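Side-chain contacts in 5-oxoprolinase subunit C (Escherichia coli, PDB 5DUD), which catalyses the ATP-dependent cleavage of 5-oxoproline to L-glutamate, releasing ADP and inorganic phosphate: residues S129-L132 with K133-I136; S202-R206 with M207-L211; C260-E263 with A264-Y267. All blocks are in the same frame, centred on the assembly; numbering follows the deposited sequence.

In the fold
All three interactions are short-range turns, and their settings differ. Interaction 3 is buried. It joins strand 257-261 to helix 266-271 through backbone bonds, apolar packing and an aspartate paired to an arginine. Interactions 1 and 2 are partly buried. Interaction 1 is a loop turn held by the backbone, with R18 and strand 12-14 beside it. Interaction 2 leads into strand 208-212 and relies more on serine, asparagine and glutamine side chains. Interactions 2 and 3 reach the same sheet, with centres about 16 Å apart. Interactions 1 and 2 meet directly, where K133 CD packs on M207 CE at 3.7 Å and L132 CD1 approaches R206 CD.

Interaction 1 (S129-L132 with K133-I136); sequences STDL and KVGI
D131 lays its carboxylate against V134, with the two side chains set obliquely to each other. V134 CG2 does the touching, and D131 OD2 is the carboxylate atom nearest to it. The carboxylate is swung there by a first torsion that puts CG opposite the backbone N (chi1 -159°). Further back along the same side chain, D131 CB packs on I136 CG1 at 3.8 Å. The carboxylate therefore has an apolar neighbour here, and the turn itself is held by the backbone. D131 N bonds to I136 O at 2.9 Å and almost straight (175°). D131 O is gripped by two donors. G135 N comes in at 2.8 Å, tilted from the carbonyl plane. I136 N lies farther off, at 3.3 Å, but in that plane and on a lone pair. T130 CA adds a CA-H...O contact to I136 O. G135 has a positive phi, which favours glycine. T130 ties the turn to strand 12-14, its OG1 bonded to V13 O. An aromatic side chain of another chain packs on V134. D131 and I136 form a single antiparallel hydrogen-bonded pair, and with G135 and I136 both facing D131 the geometry is that of a G1 beta bulge.

Interaction 2 (S202-R206 with M207-L211); sequences SQSNR and MGYRL
M207 begins the segment with its backbone N turned to N205 OD1, a weak hydrogen bond of 3.5 Å. N205 reaches it because CG sits between the backbone N and the carbonyl carbon (chi1 64°), which folds the amide back over the bend. At G208 the carbonyl O lies 3.6 Å from S204 CA. Y209 comes next. N205 O meets its ring at the edge, in the ring plane, 3.4 Å from CE1. S204 CB approaches the same ring obliquely. Y209 OH, at the far end of the ring, bonds to L269 O. At R210 the backbone N donates to S204 OG at 3.0 Å, with a bent angle of 133°. S204 OG also bonds to S201 O, and the serine thus bridges the two arms of the turn. The R210 side chain runs alongside Q203 in the same direction, with R210 CG 3.7 Å from Q203 CB. Q203 OE1 stands over the centre of one guanidinium face, the amide and guanidinium planes 85° apart. R206, at the bend, forms salt bridges with D248 and E54. Strand 208-212 lies between strands 198-200 and 243-245, and L211 packs on I278 and F280 of strand 277-282.

Interaction 3 (C260-E263 with A264-Y267); sequences CIIE and ADMY
I262 O receives two backbone donors from the residues that follow. D265 N is the better one, at 3.0 Å with an angle of 149° at the hydrogen. It stands above the carbonyl plane, about 50° out of it, and does not use a lone pair. M266 N adds a weak bond to the same oxygen at 3.3 Å. The side chains of I262 and D265 run side by side in one direction. I262 CG1 sits between the backbone N and the carbonyl carbon (chi1 65°), and this carries CD1 forward along the turn. There CD1 lies 3.8 Å from D265 OD1 and 4.2 Å from A264 CB. I262 also packs on A288 and A291 of helix 285-302. D265 OD1 has its charged mate outside the turn, in a salt bridge to R175 NH2, and D265 OD2 is also hydrogen-bonded. Both carboxylate oxygens are thus satisfied, while I262 lies alongside as an apolar neighbour. Cutting I262 back to an alanine is likely to open a gap beside D265 and A264 and to leave the D265 carboxylate less well confined. On another side, M266 crosses I261 at about a right angle, with M266 SD 3.9 Å from I261 CG2. E263 N bonds to an acidic side chain of another chain, while E263 OE1 makes only a long, weak ion pair with R292. With E263 and A264 both helical in backbone angles, I262 to D265 form a type I beta turn, here the step from strand 257-261 into helix 266-271.

Interaction 1 (S129-L132 with K133-I136)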
loop_
_atom_site.group_PDB
_atom_site.type_symbol
_atom_site.label_atom_id
_atom_site.label_comp_id
_atom_site.label_asym_id
_atom_site.label_seq_id
_atom_site.Cartn_x
_atom_site.Cartn_y
_atom_site.Cartn_z
ATOM N N SER A 129 0.537 -11.470 4.707
ATOM C CA SER A 129 0.274 -10.147 5.273
ATOM C C SER A 129 -1.212 -9.847 5.293
ATOM O O SER A 129 -1.883 -9.997 4.271
ATOM C CB SER A 129 0.995 -9.067 4.478
ATOM O OG SER A 129 2.397 -9.182 4.642
ATOM N N THR A 130 -1.716 -9.372 6.437
ATOM C CA THR A 130 -3.135 -9.070 6.611
ATOM C C THR A 130 -3.477 -7.727 5.977
ATOM O O THR A 130 -2.882 -6.709 6.339
ATOM C CB THR A 130 -3.514 -9.058 8.102
ATOM O OG1 THR A 130 -2.869 -10.145 8.762
ATOM C CG2 THR A 130 -5.015 -9.161 8.326
ATOM N N ASP A 131 -4.429 -7.733 5.032
ATOM C CA ASP A 131 -4.929 -6.525 4.380
ATOM C C ASP A 131 -6.304 -6.238 4.993
ATOM O O ASP A 131 -7.270 -6.942 4.701
ATOM C CB ASP A 131 -4.978 -6.730 2.857
ATOM C CG ASP A 131 -4.980 -5.445 2.043
ATOM O OD1 ASP A 131 -5.373 -4.392 2.591
ATOM O OD2 ASP A 131 -4.616 -5.499 0.848
ATOM N N LEU A 132 -6.365 -5.264 5.910
ATOM C CA LEU A 132 -7.582 -4.948 6.661
ATOM C C LEU A 132 -8.631 -4.207 5.823
ATOM O O LEU A 132 -9.817 -4.319 6.129
ATOM C CB LEU A 132 -7.234 -4.122 7.907
ATOM C CG LEU A 132 -6.296 -4.807 8.906
ATOM C CD1 LEU A 132 -5.584 -3.788 9.769
ATOM C CD2 LEU A 132 -7.041 -5.802 9.774
ATOM N N LYS A 133 -8.209 -3.468 4.780
ATOM C CA LYS A 133 -9.131 -2.751 3.892
ATOM C C LYS A 133 -9.762 -3.706 2.877
ATOM O O LYS A 133 -10.940 -3.566 2.559
ATOM C CB LYS A 133 -8.393 -1.621 3.158
ATOM C CG LYS A 133 -9.260 -0.813 2.187
ATOM C CD LYS A 133 -8.603 0.512 1.833
ATOM C CE LYS A 133 -9.303 1.247 0.711
ATOM N NZ LYS A 133 -10.680 1.685 1.077
ATOM N N VAL A 134 -8.970 -4.670 2.379
ATOM C CA VAL A 134 -9.399 -5.651 1.378
ATOM C C VAL A 134 -10.048 -6.875 2.040
ATOM O O VAL A 134 -10.932 -7.486 1.440
ATOM C CB VAL A 134 -8.201 -6.063 0.488
ATOM C CG1 VAL A 134 -8.607 -7.072 -0.577
ATOM C CG2 VAL A 134 -7.544 -4.841 -0.152
ATOM N N GLY A 135 -9.582 -7.252 3.228
ATOM C CA GLY A 135 -10.095 -8.409 3.955
ATOM C C GLY A 135 -9.512 -9.727 3.490
ATOM O O GLY A 135 -10.255 -10.683 3.261
ATOM N N ILE A 136 -8.168 -9.787 3.348
ATOM C CA ILE A 136 -7.443 -10.993 2.920
ATOM C C ILE A 136 -6.156 -11.164 3.734
ATOM O O ILE A 136 -5.669 -10.210 4.341
ATOM C CB ILE A 136 -7.124 -10.963 1.399
ATOM C CG1 ILE A 136 -6.305 -9.710 1.007
ATOM C CG2 ILE A 136 -8.405 -11.057 0.583
ATOM C CD1 ILE A 136 -5.618 -9.804 -0.355
#

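Interaction 2 (S202-R206 with M207-L211)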
loop_
_atom_site.group_PDB
_atom_site.type_symbol
_atom_site.label_atom_id
_atom_site.label_comp_id
_atom_site.label_asym_id
_atom_site.label_seq_id
_atom_site.Cartn_x
_atom_site.Cartn_y
_atom_site.Cartn_z
ATOM N N SER A 202 -4.176 11.782 15.184
ATOM C CA SER A 202 -4.946 10.575 15.532
ATOM C C SER A 202 -5.487 9.789 14.305
ATOM O O SER A 202 -5.747 8.594 14.433
ATOM C CB SER A 202 -6.121 10.938 16.437
ATOM O OG SER A 202 -7.042 11.794 15.779
ATOM N N GLN A 203 -5.667 10.452 13.142
ATOM C CA GLN A 203 -6.118 9.809 11.895
ATOM C C GLN A 203 -5.106 8.792 11.353
ATOM O O GLN A 203 -5.492 7.856 10.643
ATOM C CB GLN A 203 -6.362 10.868 10.810
ATOM C CG GLN A 203 -7.703 11.575 10.948
ATOM C CD GLN A 203 -8.812 10.795 10.280
ATOM O OE1 GLN A 203 -8.906 10.748 9.049
ATOM N NE2 GLN A 203 -9.660 10.138 11.062
ATOM N N SER A 204 -3.816 9.006 11.652
ATOM C CA SER A 204 -2.705 8.157 11.230
ATOM C C SER A 204 -2.908 6.687 11.598
ATOM O O SER A 204 -3.116 6.371 12.765
ATOM C CB SER A 204 -1.410 8.644 11.870
ATOM O OG SER A 204 -1.187 10.015 11.586
ATOM N N ASN A 205 -2.856 5.799 10.593
ATOM C CA ASN A 205 -3.036 4.358 10.776
ATOM C C ASN A 205 -2.067 3.606 9.843
ATOM O O ASN A 205 -1.093 4.207 9.389
ATOM C CB ASN A 205 -4.512 3.992 10.522
ATOM C CG ASN A 205 -4.996 4.223 9.106
ATOM O OD1 ASN A 205 -4.460 5.050 8.359
ATOM N ND2 ASN A 205 -6.050 3.519 8.711
ATOM N N ARG A 206 -2.301 2.300 9.589
ATOM C CA ARG A 206 -1.439 1.496 8.715
ATOM C C ARG A 206 -1.447 1.971 7.248
ATOM O O ARG A 206 -0.489 1.684 6.536
ATOM C CB ARG A 206 -1.832 0.011 8.767
ATOM C CG ARG A 206 -1.573 -0.632 10.129
ATOM C CD ARG A 206 -1.644 -2.150 10.107
ATOM N NE ARG A 206 -0.325 -2.751 9.875
ATOM C CZ ARG A 206 0.140 -3.212 8.712
ATOM N NH1 ARG A 206 -0.613 -3.168 7.618
ATOM N NH2 ARG A 206 1.359 -3.728 8.637
ATOM N N MET A 207 -2.513 2.654 6.784
ATOM C CA MET A 207 -2.578 3.168 5.411
ATOM C C MET A 207 -1.673 4.388 5.213
ATOM O O MET A 207 -0.721 4.309 4.444
ATOM C CB MET A 207 -4.018 3.527 5.015
ATOM C CG MET A 207 -4.888 2.320 4.794
ATOM S SD MET A 207 -6.584 2.743 4.327
ATOM C CE MET A 207 -6.344 3.326 2.649
ATOM N N GLY A 208 -1.978 5.494 5.892
ATOM C CA GLY A 208 -1.204 6.725 5.759
ATOM C C GLY A 208 -1.228 7.613 6.985
ATOM O O GLY A 208 -2.270 7.754 7.629
ATOM N N TYR A 209 -0.079 8.237 7.297
ATOM C CA TYR A 209 0.075 9.125 8.451
ATOM C C TYR A 209 -0.272 10.571 8.107
ATOM O O TYR A 209 0.395 11.148 7.254
ATOM C CB TYR A 209 1.528 9.109 8.970
ATOM C CG TYR A 209 1.980 7.940 9.828
ATOM C CD1 TYR A 209 1.325 6.714 9.782
ATOM C CD2 TYR A 209 3.130 8.027 10.599
ATOM C CE1 TYR A 209 1.756 5.635 10.555
ATOM C CE2 TYR A 209 3.568 6.962 11.378
ATOM C CZ TYR A 209 2.880 5.762 11.353
ATOM O OH TYR A 209 3.308 4.687 12.100
ATOM N N ARG A 210 -1.224 11.194 8.831
ATOM C CA ARG A 210 -1.577 12.613 8.644
ATOM C C ARG A 210 -0.738 13.469 9.611
ATOM O O ARG A 210 -0.698 13.158 10.799
ATOM C CB ARG A 210 -3.087 12.834 8.860
ATOM C CG ARG A 210 -3.940 11.804 8.105
ATOM C CD ARG A 210 -5.180 12.361 7.433
ATOM N NE ARG A 210 -5.722 11.404 6.463
ATOM C CZ ARG A 210 -6.762 11.628 5.662
ATOM N NH1 ARG A 210 -7.405 12.792 5.703
ATOM N NH2 ARG A 210 -7.169 10.691 4.814
ATOM N N LEU A 211 -0.021 14.487 9.100
ATOM C CA LEU A 211 0.870 15.312 9.910
ATOM C C LEU A 211 0.270 16.683 10.211
ATOM O O LEU A 211 -0.130 17.382 9.287
ATOM C CB LEU A 211 2.209 15.495 9.176
ATOM C CG LEU A 211 2.915 14.234 8.672
ATOM C CD1 LEU A 211 4.248 14.589 8.007
ATOM C CD2 LEU A 211 3.146 13.228 9.796
#

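Interaction 3 (C260-E263 with A264-Y267)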
loop_
_atom_site.group_PDB
_atom_site.type_symbol
_atom_site.label_atom_id
_atom_site.label_comp_id
_atom_site.label_asym_id
_atom_site.label_seq_id
_atom_site.Cartn_x
_atom_site.Cartn_y
_atom_site.Cartn_z
ATOM N N CYS A 260 9.734 12.439 -0.562
ATOM C CA CYS A 260 9.659 10.982 -0.468
ATOM C C CYS A 260 10.681 10.499 0.547
ATOM O O CYS A 260 11.864 10.799 0.406
ATOM C CB CYS A 260 9.874 10.325 -1.830
ATOM S SG CYS A 260 9.631 8.528 -1.830
ATOM N N ILE A 261 10.217 9.795 1.589
ATOM C CA ILE A 261 11.071 9.256 2.648
ATOM C C ILE A 261 11.816 8.027 2.110
ATOM O O ILE A 261 11.228 7.200 1.404
ATOM C CB ILE A 261 10.233 8.933 3.913
ATOM C CG1 ILE A 261 9.593 10.225 4.476
ATOM C CG2 ILE A 261 11.073 8.247 4.998
ATOM C CD1 ILE A 261 8.318 10.018 5.084
ATOM N N ILE A 262 13.116 7.935 2.427
ATOM C CA ILE A 262 13.966 6.841 1.949
ATOM C C ILE A 262 13.628 5.550 2.701
ATOM O O ILE A 262 13.282 5.596 3.881
ATOM C CB ILE A 262 15.485 7.185 2.021
ATOM C CG1 ILE A 262 16.012 7.375 3.479
ATOM C CG2 ILE A 262 15.778 8.411 1.155
ATOM C CD1 ILE A 262 17.499 7.445 3.618
ATOM N N GLU A 263 13.723 4.406 2.007
ATOM C CA GLU A 263 13.406 3.080 2.556
ATOM C C GLU A 263 14.216 2.731 3.829
ATOM O O GLU A 263 13.697 2.019 4.686
ATOM C CB GLU A 263 13.629 2.004 1.481
ATOM C CG GLU A 263 13.126 0.617 1.852
ATOM C CD GLU A 263 13.080 -0.352 0.687
ATOM O OE1 GLU A 263 13.814 -1.365 0.728
ATOM O OE2 GLU A 263 12.321 -0.092 -0.275
ATOM N N ALA A 264 15.455 3.247 3.962
ATOM C CA ALA A 264 16.287 2.999 5.144
ATOM C C ALA A 264 15.733 3.683 6.412
ATOM O O ALA A 264 16.032 3.216 7.508
ATOM C CB ALA A 264 17.715 3.471 4.888
ATOM N N ASP A 265 14.936 4.770 6.277
ATOM C CA ASP A 265 14.367 5.507 7.416
ATOM C C ASP A 265 12.868 5.239 7.629
ATOM O O ASP A 265 12.309 5.731 8.612
ATOM C CB ASP A 265 14.605 7.020 7.237
ATOM C CG ASP A 265 16.031 7.428 7.551
ATOM O OD1 ASP A 265 16.955 6.632 7.273
ATOM O OD2 ASP A 265 16.225 8.545 8.075
ATOM N N MET A 266 12.219 4.455 6.751
ATOM C CA MET A 266 10.793 4.134 6.897
ATOM C C MET A 266 10.479 3.433 8.220
ATOM O O MET A 266 9.387 3.620 8.744
ATOM C CB MET A 266 10.309 3.240 5.737
ATOM C CG MET A 266 10.050 3.990 4.447
ATOM S SD MET A 266 8.669 5.154 4.547
ATOM C CE MET A 266 7.291 4.036 4.682
ATOM N N TYR A 267 11.414 2.619 8.750
ATOM C CA TYR A 267 11.197 1.902 10.009
ATOM C C TYR A 267 11.038 2.864 11.204
ATOM O O TYR A 267 10.357 2.502 12.162
ATOM C CB TYR A 267 12.316 0.870 10.278
ATOM C CG TYR A 267 13.614 1.399 10.851
ATOM C CD1 TYR A 267 13.814 1.457 12.224
ATOM C CD2 TYR A 267 14.692 1.695 10.028
ATOM C CE1 TYR A 267 15.023 1.889 12.764
ATOM C CE2 TYR A 267 15.911 2.118 10.554
ATOM C CZ TYR A 267 16.079 2.202 11.925
ATOM O OH TYR A 267 17.280 2.644 12.433
#